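Long-range contacts in CRISPR-associated endonuclease Cas12b (Alicyclobacillus acidoterrestris, PDB 5U31), which uses a guide RNA to find invading DNA next to a specific PAM and cleaves it with a metal-dependent RuvC nuclease domain: residues 729-734 against 769-774; 764-769 against 800-805. The protein carries 3 engineered substitutions. All blocks are in the same frame, centred on the assembly; numbering follows the deposited sequence.

In the fold
Helix 759-776 takes part in both contacts, meeting helix 709-739 in interaction 1 and helix 796-822 in interaction 2. In each case the partners run nearly antiparallel, and the side chains that touch are mostly buried. Interaction 1 stays within the REC2 domain and is wholly apolar and aromatic, its helices held apart by large side chains. Interaction 2 joins REC2 of the recognition lobe to the part of the nuclease lobe assigned to RuvC-II; its helices are closer, and its aliphatic centre is flanked by a salt-bridged glutamate and RNA-binding polar residues. Both include Tyr769, which packs across only in interaction 2; Trp734 packs on Gln768, which reads a base of the guide RNA.

Interaction 1: 729-734 against 769-774; sequences KQVRDW and YKFLKS. With nucleotides of chain B.
Phe771 reaches from helix 759-776 into the angle between Trp734 and Val731 of helix 709-739. From its CB the side chain sets out with CG anti to the backbone N (chi1 167°), a course that leads toward the opposite helix. One rim of the ring then does the touching: CD2 and CE2 both lie against Trp734 CZ3, CD2 at 3.5 Å. CZ at the tip comes to 4.1 Å from Val731 CG2. The indole and the phenyl run alongside in opposite senses, their planes inclined at 72°. Leu772, one residue on, brings CD2 to 3.9 Å from Trp734 CZ3. Its CD2 also faces the guide RNA, 3.7 Å from O2' of A49 of chain B, whose C5' packs on Val731 CG1. Valine and leucine suit this place because their methyls can pack on helix and ribose at once. The segment axes come no closer than 12.7 Å, a gap bridged largely by the rings. Phe771 also packs on Leu643 and Leu646 of helix 641-658, which belongs to the bridge-helix domain. The arrangement is that of a nearly antiparallel helix pair in the helical REC2 domain, packed against the bridge helix and bordering the guide RNA.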
loop_
_atom_site.group_PDB
_atom_site.type_symbol
_atom_site.label_atom_id
_atom_site.label_comp_id
_atom_site.label_asym_id
_atom_site.label_seq_id
_atom_site.Cartn_x
_atom_site.Cartn_y
_atom_site.Cartn_z
ATOM N N LYS A 729 23.679 28.295 12.192
ATOM C CA LYS A 729 23.415 28.322 13.625
ATOM C C LYS A 729 21.920 28.319 13.909
ATOM O O LYS A 729 21.492 27.837 14.963
ATOM C CB LYS A 729 24.081 29.539 14.268
ATOM C CG LYS A 729 25.603 29.470 14.298
ATOM C CD LYS A 729 26.192 30.607 15.117
ATOM C CE LYS A 729 27.702 30.470 15.266
ATOM N NZ LYS A 729 28.265 31.514 16.172
ATOM N N GLN A 730 21.114 28.841 12.982
ATOM C CA GLN A 730 19.668 28.808 13.170
ATOM C C GLN A 730 19.121 27.398 12.993
ATOM O O GLN A 730 18.193 26.995 13.704
ATOM C CB GLN A 730 18.988 29.772 12.198
ATOM C CG GLN A 730 19.431 31.208 12.348
ATOM C CD GLN A 730 18.630 32.154 11.483
ATOM O OE1 GLN A 730 17.905 31.731 10.579
ATOM N NE2 GLN A 730 18.751 33.447 11.759
ATOM N N VAL A 731 19.669 26.639 12.042
ATOM C CA VAL A 731 19.242 25.253 11.883
ATOM C C VAL A 731 19.725 24.418 13.058
ATOM O O VAL A 731 19.055 23.463 13.471
ATOM C CB VAL A 731 19.735 24.681 10.540
ATOM C CG1 VAL A 731 19.309 23.230 10.388
ATOM C CG2 VAL A 731 19.203 25.507 9.380
ATOM N N ARG A 732 20.877 24.768 13.628
ATOM C CA ARG A 732 21.385 24.037 14.782
ATOM C C ARG A 732 20.453 24.183 15.978
ATOM O O ARG A 732 20.121 23.197 16.645
ATOM C CB ARG A 732 22.790 24.523 15.131
ATOM C CG ARG A 732 23.359 23.887 16.378
ATOM C CD ARG A 732 24.779 24.349 16.624
ATOM N NE ARG A 732 24.903 25.800 16.527
ATOM C CZ ARG A 732 24.585 26.643 17.503
ATOM N NH1 ARG A 732 24.118 26.179 18.655
ATOM N NH2 ARG A 732 24.732 27.949 17.328
ATOM N N ASP A 733 20.011 25.412 16.260
ATOM C CA ASP A 733 19.165 25.643 17.427
ATOM C C ASP A 733 17.766 25.079 17.222
ATOM O O ASP A 733 17.149 24.581 18.171
ATOM C CB ASP A 733 19.096 27.136 17.746
ATOM C CG ASP A 733 20.449 27.718 18.113
ATOM O OD1 ASP A 733 21.321 26.956 18.581
ATOM O OD2 ASP A 733 20.637 28.941 17.938
ATOM N N TRP A 734 17.244 25.157 15.993
ATOM C CA TRP A 734 15.915 24.617 15.719
ATOM C C TRP A 734 15.854 23.125 16.019
ATOM O O TRP A 734 14.872 22.638 16.591
ATOM C CB TRP A 734 15.519 24.888 14.267
ATOM C CG TRP A 734 14.362 24.050 13.808
ATOM C CD1 TRP A 734 13.118 24.000 14.361
ATOM C CD2 TRP A 734 14.345 23.138 12.702
ATOM N NE1 TRP A 734 12.325 23.116 13.669
ATOM C CE2 TRP A 734 13.055 22.575 12.645
ATOM C CE3 TRP A 734 15.295 22.744 11.755
ATOM C CZ2 TRP A 734 12.691 21.637 11.682
ATOM C CZ3 TRP A 734 14.930 21.814 10.796
ATOM C CH2 TRP A 734 13.641 21.271 10.768
ATOM N N TYR A 769 11.951 16.285 7.572
ATOM C CA TYR A 769 12.891 15.476 6.810
ATOM C C TYR A 769 13.238 16.151 5.490
ATOM O O TYR A 769 14.417 16.310 5.153
ATOM C CB TYR A 769 12.304 14.083 6.581
ATOM C CG TYR A 769 13.246 13.118 5.909
ATOM C CD1 TYR A 769 14.105 12.316 6.655
ATOM C CD2 TYR A 769 13.277 13.005 4.529
ATOM C CE1 TYR A 769 14.968 11.434 6.037
ATOM C CE2 TYR A 769 14.134 12.130 3.905
ATOM C CZ TYR A 769 14.975 11.345 4.660
ATOM O OH TYR A 769 15.825 10.475 4.022
ATOM N N LYS A 770 12.219 16.586 4.740
ATOM C CA LYS A 770 12.460 17.182 3.428
ATOM C C LYS A 770 13.323 18.432 3.535
ATOM O O LYS A 770 14.201 18.661 2.695
ATOM C CB LYS A 770 11.138 17.512 2.735
ATOM C CG LYS A 770 10.211 16.329 2.498
ATOM C CD LYS A 770 8.869 16.795 1.937
ATOM C CE LYS A 770 7.859 15.659 1.867
ATOM N NZ LYS A 770 6.565 16.098 1.267
ATOM N N PHE A 771 13.091 19.262 4.554
ATOM C CA PHE A 771 13.922 20.454 4.688
ATOM C C PHE A 771 15.359 20.090 5.039
ATOM O O PHE A 771 16.302 20.657 4.476
ATOM C CB PHE A 771 13.362 21.407 5.738
ATOM C CG PHE A 771 14.332 22.480 6.128
ATOM C CD1 PHE A 771 14.567 23.556 5.288
ATOM C CD2 PHE A 771 15.043 22.394 7.312
ATOM C CE1 PHE A 771 15.475 24.534 5.631
ATOM C CE2 PHE A 771 15.955 23.369 7.660
ATOM C CZ PHE A 771 16.171 24.440 6.819
ATOM N N LEU A 772 15.544 19.157 5.977
ATOM C CA LEU A 772 16.892 18.747 6.359
ATOM C C LEU A 772 17.642 18.158 5.173
ATOM O O LEU A 772 18.832 18.437 4.981
ATOM C CB LEU A 772 16.829 17.741 7.507
ATOM C CG LEU A 772 16.498 18.329 8.878
ATOM C CD1 LEU A 772 16.448 17.247 9.932
ATOM C CD2 LEU A 772 17.523 19.378 9.245
ATOM N N LYS A 773 16.961 17.337 4.370
ATOM C CA LYS A 773 17.552 16.842 3.132
ATOM C C LYS A 773 17.966 18.004 2.238
ATOM O O LYS A 773 19.079 18.026 1.697
ATOM C CB LYS A 773 16.549 15.933 2.418
ATOM C CG LYS A 773 17.148 14.799 1.602
ATOM C CD LYS A 773 17.438 13.581 2.471
ATOM C CE LYS A 773 17.390 12.294 1.655
ATOM N NZ LYS A 773 16.036 12.064 1.076
ATOM N N SER A 774 17.081 18.994 2.088
ATOM C CA SER A 774 17.375 20.153 1.254
ATOM C C SER A 774 18.491 21.000 1.846
ATOM O O SER A 774 19.264 21.618 1.105
ATOM C CB SER A 774 16.107 20.989 1.072
ATOM O OG SER A 774 16.349 22.145 0.293
ATOM P P A B 105 11.391 17.446 -1.781
ATOM O OP1 A B 105 11.024 18.609 -0.934
ATOM O OP2 A B 105 10.814 17.316 -3.144
ATOM O "O5'" A B 105 12.976 17.370 -1.904
ATOM C "C5'" A B 105 13.773 17.201 -0.743
ATOM C "C4'" A B 105 15.215 16.954 -1.094
ATOM O "O4'" A B 105 15.386 15.598 -1.582
ATOM C "C3'" A B 105 15.766 17.811 -2.216
ATOM O "O3'" A B 105 16.090 19.128 -1.816
ATOM C "C2'" A B 105 16.949 16.988 -2.697
ATOM O "O2'" A B 105 18.030 17.088 -1.782
ATOM C "C1'" A B 105 16.371 15.579 -2.597
ATOM N N9 A B 105 15.736 15.164 -3.863
ATOM C C8 A B 105 14.425 15.300 -4.243
ATOM N N7 A B 105 14.174 14.832 -5.442
ATOM C C5 A B 105 15.403 14.356 -5.883
ATOM C C6 A B 105 15.816 13.737 -7.081
ATOM N N6 A B 105 15.006 13.472 -8.110
ATOM N N1 A B 105 17.117 13.391 -7.190
ATOM C C2 A B 105 17.938 13.653 -6.166
ATOM N N3 A B 105 17.672 14.228 -4.996
ATOM C C4 A B 105 16.372 14.560 -4.918
ATOM P P A B 49 23.757 20.938 13.423
ATOM O OP1 A B 49 22.748 20.989 14.511
ATOM O OP2 A B 49 25.100 20.343 13.661
ATOM O "O5'" A B 49 23.095 20.173 12.194
ATOM C "C5'" A B 49 21.885 20.635 11.616
ATOM C "C4'" A B 49 21.637 19.992 10.277
ATOM O "O4'" A B 49 22.610 20.461 9.306
ATOM C "C3'" A B 49 21.783 18.484 10.236
ATOM O "O3'" A B 49 20.657 17.807 10.749
ATOM C "C2'" A B 49 22.046 18.221 8.762
ATOM O "O2'" A B 49 20.843 18.307 8.011
ATOM C "C1'" A B 49 22.923 19.419 8.404
ATOM N N9 A B 49 24.355 19.093 8.528
ATOM C C8 A B 49 25.253 19.503 9.485
ATOM N N7 A B 49 26.462 19.022 9.314
ATOM C C5 A B 49 26.346 18.242 8.171
ATOM C C6 A B 49 27.268 17.459 7.458
ATOM N N6 A B 49 28.551 17.322 7.797
ATOM N N1 A B 49 26.824 16.809 6.361
ATOM C C2 A B 49 25.543 16.937 6.008
ATOM N N3 A B 49 24.583 17.640 6.594
ATOM C C4 A B 49 25.056 18.276 7.679
ATOM P P C B 48 28.880 23.113 14.154
ATOM O OP1 C B 48 28.479 23.194 15.582
ATOM O OP2 C B 48 29.753 22.001 13.702
ATOM O "O5'" C B 48 27.570 23.085 13.249
ATOM C "C5'" C B 48 26.655 24.168 13.278
ATOM C "C4'" C B 48 25.637 24.073 12.172
ATOM O "O4'" C B 48 26.257 24.368 10.897
ATOM C "C3'" C B 48 24.998 22.714 11.959
ATOM O "O3'" C B 48 23.967 22.436 12.886
ATOM C "C2'" C B 48 24.515 22.796 10.516
ATOM O "O2'" C B 48 23.299 23.523 10.431
ATOM C "C1'" C B 48 25.622 23.632 9.872
ATOM N N1 C B 48 26.632 22.797 9.189
ATOM C C2 C B 48 26.357 22.375 7.891
ATOM O O2 C B 48 25.281 22.708 7.380
ATOM N N3 C B 48 27.260 21.620 7.234
ATOM C C4 C B 48 28.405 21.290 7.834
ATOM N N4 C B 48 29.270 20.540 7.145
ATOM C C5 C B 48 28.717 21.712 9.161
ATOM C C6 C B 48 27.808 22.460 9.798
#

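Interaction 2: 764-769 against 800-805; sequences YLERQY and EHIDHA. With nucleotides of chain B.
His801 meets Leu765 at about a right angle, its CD2 lying 3.5 Å from Leu765 CD1. With CG anti to the backbone N (chi1 -176°), the imidazole stands between Leu765 CD1 and the phosphate of C33 of chain B, with C5' of U37 of chain B over one face; ND1 donates a hydrogen bond to OP1 of C33, although its modelled length is too short to be taken literally. Histidine suits this border because its ring carbon CD2 can pack on leucine while a ring nitrogen serves a phosphate. The other methyl of Leu765, CD2, lies 3.5 Å from C4 of U37. That uracil is read by Gln768: N3 of U37 donates to Gln768 OE1 (2.8 Å, 159°), and Gln768 NE2 donates to O4. A primary amide offers just the acceptor and donor that this base edge needs, and a further bond from NE2 to Tyr764 O, at 3.2 Å and from above the carbonyl plane, probably helps hold the amide's rotation. Ile802 follows at the centre of the contact, its CG1 3.6 Å from Leu765 CB. Here REC2 meets helix 796-822 of the RuvC-II region in nearly antiparallel helix packing, so that the recognition and nuclease lobes touch beside the central RNA channel. Ile802 CG2 lies 3.9 Å from Glu766 CD, the glutamate chain being bent at chi2 (-86°); the carboxylate itself forms a salt bridge with Arg799, just before the segment. His804 turns to the RNA, with C4' of G32 of chain B over one face of its ring. Ala805, one turn after His801, adds its CB to the same methyl, 4.1 Å from Leu765 CD1; its small side chain suits a place this close to the leucine.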
loop_
_atom_site.group_PDB
_atom_site.type_symbol
_atom_site.label_atom_id
_atom_site.label_comp_id
_atom_site.label_asym_id
_atom_site.label_seq_id
_atom_site.Cartn_x
_atom_site.Cartn_y
_atom_site.Cartn_z
ATOM N N TYR A 764 3.865 16.892 9.371
ATOM C CA TYR A 764 4.717 17.754 10.181
ATOM C C TYR A 764 6.086 17.120 10.390
ATOM O O TYR A 764 7.111 17.813 10.380
ATOM C CB TYR A 764 4.037 18.042 11.517
ATOM C CG TYR A 764 4.956 18.571 12.594
ATOM C CD1 TYR A 764 5.539 19.828 12.484
ATOM C CD2 TYR A 764 5.226 17.821 13.732
ATOM C CE1 TYR A 764 6.375 20.317 13.475
ATOM C CE2 TYR A 764 6.057 18.299 14.725
ATOM C CZ TYR A 764 6.629 19.547 14.594
ATOM O OH TYR A 764 7.459 20.023 15.586
ATOM N N LEU A 765 6.122 15.799 10.567
ATOM C CA LEU A 765 7.392 15.085 10.622
ATOM C C LEU A 765 8.045 15.017 9.247
ATOM O O LEU A 765 9.247 15.273 9.112
ATOM C CB LEU A 765 7.172 13.680 11.179
ATOM C CG LEU A 765 6.508 13.560 12.550
ATOM C CD1 LEU A 765 6.261 12.101 12.887
ATOM C CD2 LEU A 765 7.361 14.218 13.619
ATOM N N GLU A 766 7.268 14.669 8.216
ATOM C CA GLU A 766 7.812 14.580 6.864
ATOM C C GLU A 766 8.399 15.909 6.413
ATOM O O GLU A 766 9.434 15.939 5.738
ATOM C CB GLU A 766 6.729 14.134 5.886
ATOM C CG GLU A 766 6.288 12.697 6.032
ATOM C CD GLU A 766 7.165 11.738 5.251
ATOM O OE1 GLU A 766 8.303 12.122 4.892
ATOM O OE2 GLU A 766 6.706 10.605 4.989
ATOM N N ARG A 767 7.742 17.017 6.761
ATOM C CA ARG A 767 8.240 18.325 6.357
ATOM C C ARG A 767 9.642 18.567 6.895
ATOM O O ARG A 767 10.490 19.140 6.202
ATOM C CB ARG A 767 7.285 19.419 6.829
ATOM C CG ARG A 767 6.443 20.032 5.731
ATOM C CD ARG A 767 5.653 21.224 6.243
ATOM N NE ARG A 767 4.334 20.840 6.731
ATOM C CZ ARG A 767 3.275 20.665 5.948
ATOM N NH1 ARG A 767 2.109 20.318 6.474
ATOM N NH2 ARG A 767 3.384 20.832 4.638
ATOM N N GLN A 768 9.909 18.123 8.126
ATOM C CA GLN A 768 11.233 18.316 8.710
ATOM C C GLN A 768 12.289 17.511 7.964
ATOM O O GLN A 768 13.411 17.984 7.756
ATOM C CB GLN A 768 11.223 17.922 10.183
ATOM C CG GLN A 768 10.205 18.647 11.024
ATOM C CD GLN A 768 10.191 18.130 12.446
ATOM O OE1 GLN A 768 11.242 17.941 13.056
ATOM N NE2 GLN A 768 9.003 17.883 12.976
ATOM N N TYR A 769 11.951 16.285 7.572
ATOM C CA TYR A 769 12.891 15.476 6.810
ATOM C C TYR A 769 13.238 16.151 5.490
ATOM O O TYR A 769 14.417 16.310 5.153
ATOM C CB TYR A 769 12.304 14.083 6.581
ATOM C CG TYR A 769 13.246 13.118 5.909
ATOM C CD1 TYR A 769 14.105 12.316 6.655
ATOM C CD2 TYR A 769 13.277 13.005 4.529
ATOM C CE1 TYR A 769 14.968 11.434 6.037
ATOM C CE2 TYR A 769 14.134 12.130 3.905
ATOM C CZ TYR A 769 14.975 11.345 4.660
ATOM O OH TYR A 769 15.825 10.475 4.022
ATOM N N GLU A 800 12.843 6.635 11.164
ATOM C CA GLU A 800 12.222 5.556 11.920
ATOM C C GLU A 800 11.033 6.052 12.732
ATOM O O GLU A 800 10.074 5.301 12.942
ATOM C CB GLU A 800 13.258 4.889 12.825
ATOM C CG GLU A 800 14.326 4.122 12.062
ATOM C CD GLU A 800 15.335 3.459 12.976
ATOM O OE1 GLU A 800 15.329 3.759 14.189
ATOM O OE2 GLU A 800 16.134 2.634 12.481
ATOM N N HIS A 801 11.068 7.305 13.187
ATOM C CA HIS A 801 9.918 7.859 13.893
ATOM C C HIS A 801 8.741 8.068 12.948
ATOM O O HIS A 801 7.593 7.777 13.304
ATOM C CB HIS A 801 10.295 9.174 14.574
ATOM C CG HIS A 801 9.201 9.761 15.411
ATOM N ND1 HIS A 801 8.678 9.120 16.513
ATOM C CD2 HIS A 801 8.536 10.936 15.310
ATOM C CE1 HIS A 801 7.738 9.872 17.055
ATOM N NE2 HIS A 801 7.633 10.981 16.345
ATOM N N ILE A 802 9.003 8.578 11.742
ATOM C CA ILE A 802 7.918 8.775 10.785
ATOM C C ILE A 802 7.266 7.442 10.450
ATOM O O ILE A 802 6.035 7.330 10.417
ATOM C CB ILE A 802 8.431 9.493 9.524
ATOM C CG1 ILE A 802 8.966 10.882 9.881
ATOM C CG2 ILE A 802 7.325 9.605 8.489
ATOM C CD1 ILE A 802 9.522 11.652 8.701
ATOM N N ASP A 803 8.075 6.404 10.220
ATOM C CA ASP A 803 7.508 5.110 9.856
ATOM C C ASP A 803 6.706 4.515 11.007
ATOM O O ASP A 803 5.598 4.008 10.798
ATOM C CB ASP A 803 8.609 4.148 9.407
ATOM C CG ASP A 803 8.069 2.771 9.048
ATOM O OD1 ASP A 803 8.032 1.892 9.935
ATOM O OD2 ASP A 803 7.660 2.575 7.883
ATOM N N HIS A 804 7.242 4.570 12.228
ATOM C CA HIS A 804 6.480 4.095 13.376
ATOM C C HIS A 804 5.174 4.864 13.519
ATOM O O HIS A 804 4.136 4.282 13.855
ATOM C CB HIS A 804 7.316 4.214 14.650
ATOM C CG HIS A 804 8.374 3.161 14.781
ATOM N ND1 HIS A 804 8.279 1.928 14.171
ATOM C CD2 HIS A 804 9.550 3.159 15.453
ATOM C CE1 HIS A 804 9.351 1.212 14.464
ATOM N NE2 HIS A 804 10.137 1.935 15.240
ATOM N N ALA A 805 5.205 6.171 13.249
ATOM C CA ALA A 805 4.001 6.982 13.365
ATOM C C ALA A 805 2.926 6.516 12.392
ATOM O O ALA A 805 1.740 6.472 12.740
ATOM C CB ALA A 805 4.337 8.452 13.129
ATOM P P U B 37 11.005 11.606 20.983
ATOM O OP1 U B 37 11.527 11.071 22.264
ATOM O OP2 U B 37 11.334 12.986 20.557
ATOM O "O5'" U B 37 11.580 10.662 19.845
ATOM C "C5'" U B 37 11.302 10.915 18.473
ATOM C "C4'" U B 37 12.564 11.140 17.669
ATOM O "O4'" U B 37 12.190 11.885 16.484
ATOM C "C3'" U B 37 13.625 11.977 18.378
ATOM O "O3'" U B 37 14.947 11.642 17.926
ATOM C "C2'" U B 37 13.267 13.392 17.950
ATOM O "O2'" U B 37 14.344 14.301 17.980
ATOM C "C1'" U B 37 12.751 13.185 16.524
ATOM N N1 U B 37 11.692 14.140 16.161
ATOM C C2 U B 37 11.859 14.965 15.065
ATOM O O2 U B 37 12.847 14.936 14.355
ATOM N N3 U B 37 10.819 15.830 14.823
ATOM C C4 U B 37 9.656 15.962 15.562
ATOM O O4 U B 37 8.801 16.787 15.232
ATOM C C5 U B 37 9.564 15.077 16.682
ATOM C C6 U B 37 10.561 14.225 16.936
ATOM P P G B 32 11.108 -0.008 18.837
ATOM O OP1 G B 32 12.321 0.099 17.984
ATOM O OP2 G B 32 11.183 0.305 20.295
ATOM O "O5'" G B 32 10.001 0.933 18.187
ATOM C "C5'" G B 32 9.350 1.928 18.957
ATOM C "C4'" G B 32 7.959 2.168 18.444
ATOM O "O4'" G B 32 7.037 1.235 19.058
ATOM C "C3'" G B 32 7.363 3.521 18.762
ATOM O "O3'" G B 32 7.844 4.544 17.915
ATOM C "C2'" G B 32 5.870 3.257 18.638
ATOM O "O2'" G B 32 5.475 3.210 17.276
ATOM C "C1'" G B 32 5.774 1.846 19.216
ATOM N N9 G B 32 5.445 1.870 20.649
ATOM C C8 G B 32 6.313 1.698 21.691
ATOM N N7 G B 32 5.724 1.778 22.850
ATOM C C5 G B 32 4.388 2.020 22.554
ATOM C C6 G B 32 3.260 2.197 23.400
ATOM O O6 G B 32 3.195 2.181 24.636
ATOM N N1 G B 32 2.102 2.419 22.666
ATOM C C2 G B 32 2.029 2.463 21.300
ATOM N N2 G B 32 0.815 2.688 20.784
ATOM N N3 G B 32 3.064 2.296 20.499
ATOM C C4 G B 32 4.203 2.080 21.191
ATOM P P C B 33 7.917 6.047 18.464
ATOM O OP1 C B 33 8.620 6.865 17.453
ATOM O OP2 C B 33 8.387 6.027 19.871
ATOM O "O5'" C B 33 6.395 6.490 18.490
ATOM C "C5'" C B 33 5.656 6.563 17.282
ATOM C "C4'" C B 33 4.257 7.053 17.531
ATOM O "O4'" C B 33 3.465 5.982 18.125
ATOM C "C3'" C B 33 4.115 8.176 18.544
ATOM O "O3'" C B 33 4.618 9.448 18.140
ATOM C "C2'" C B 33 2.648 8.052 18.922
ATOM O "O2'" C B 33 1.813 8.429 17.839
ATOM C "C1'" C B 33 2.553 6.533 19.062
ATOM N N1 C B 33 2.968 6.119 20.425
ATOM C C2 C B 33 2.031 6.214 21.457
ATOM O O2 C B 33 0.881 6.602 21.195
ATOM N N3 C B 33 2.393 5.871 22.716
ATOM C C4 C B 33 3.634 5.459 22.966
ATOM N N4 C B 33 3.951 5.128 24.216
ATOM C C5 C B 33 4.613 5.367 21.943
ATOM C C6 C B 33 4.242 5.705 20.705
#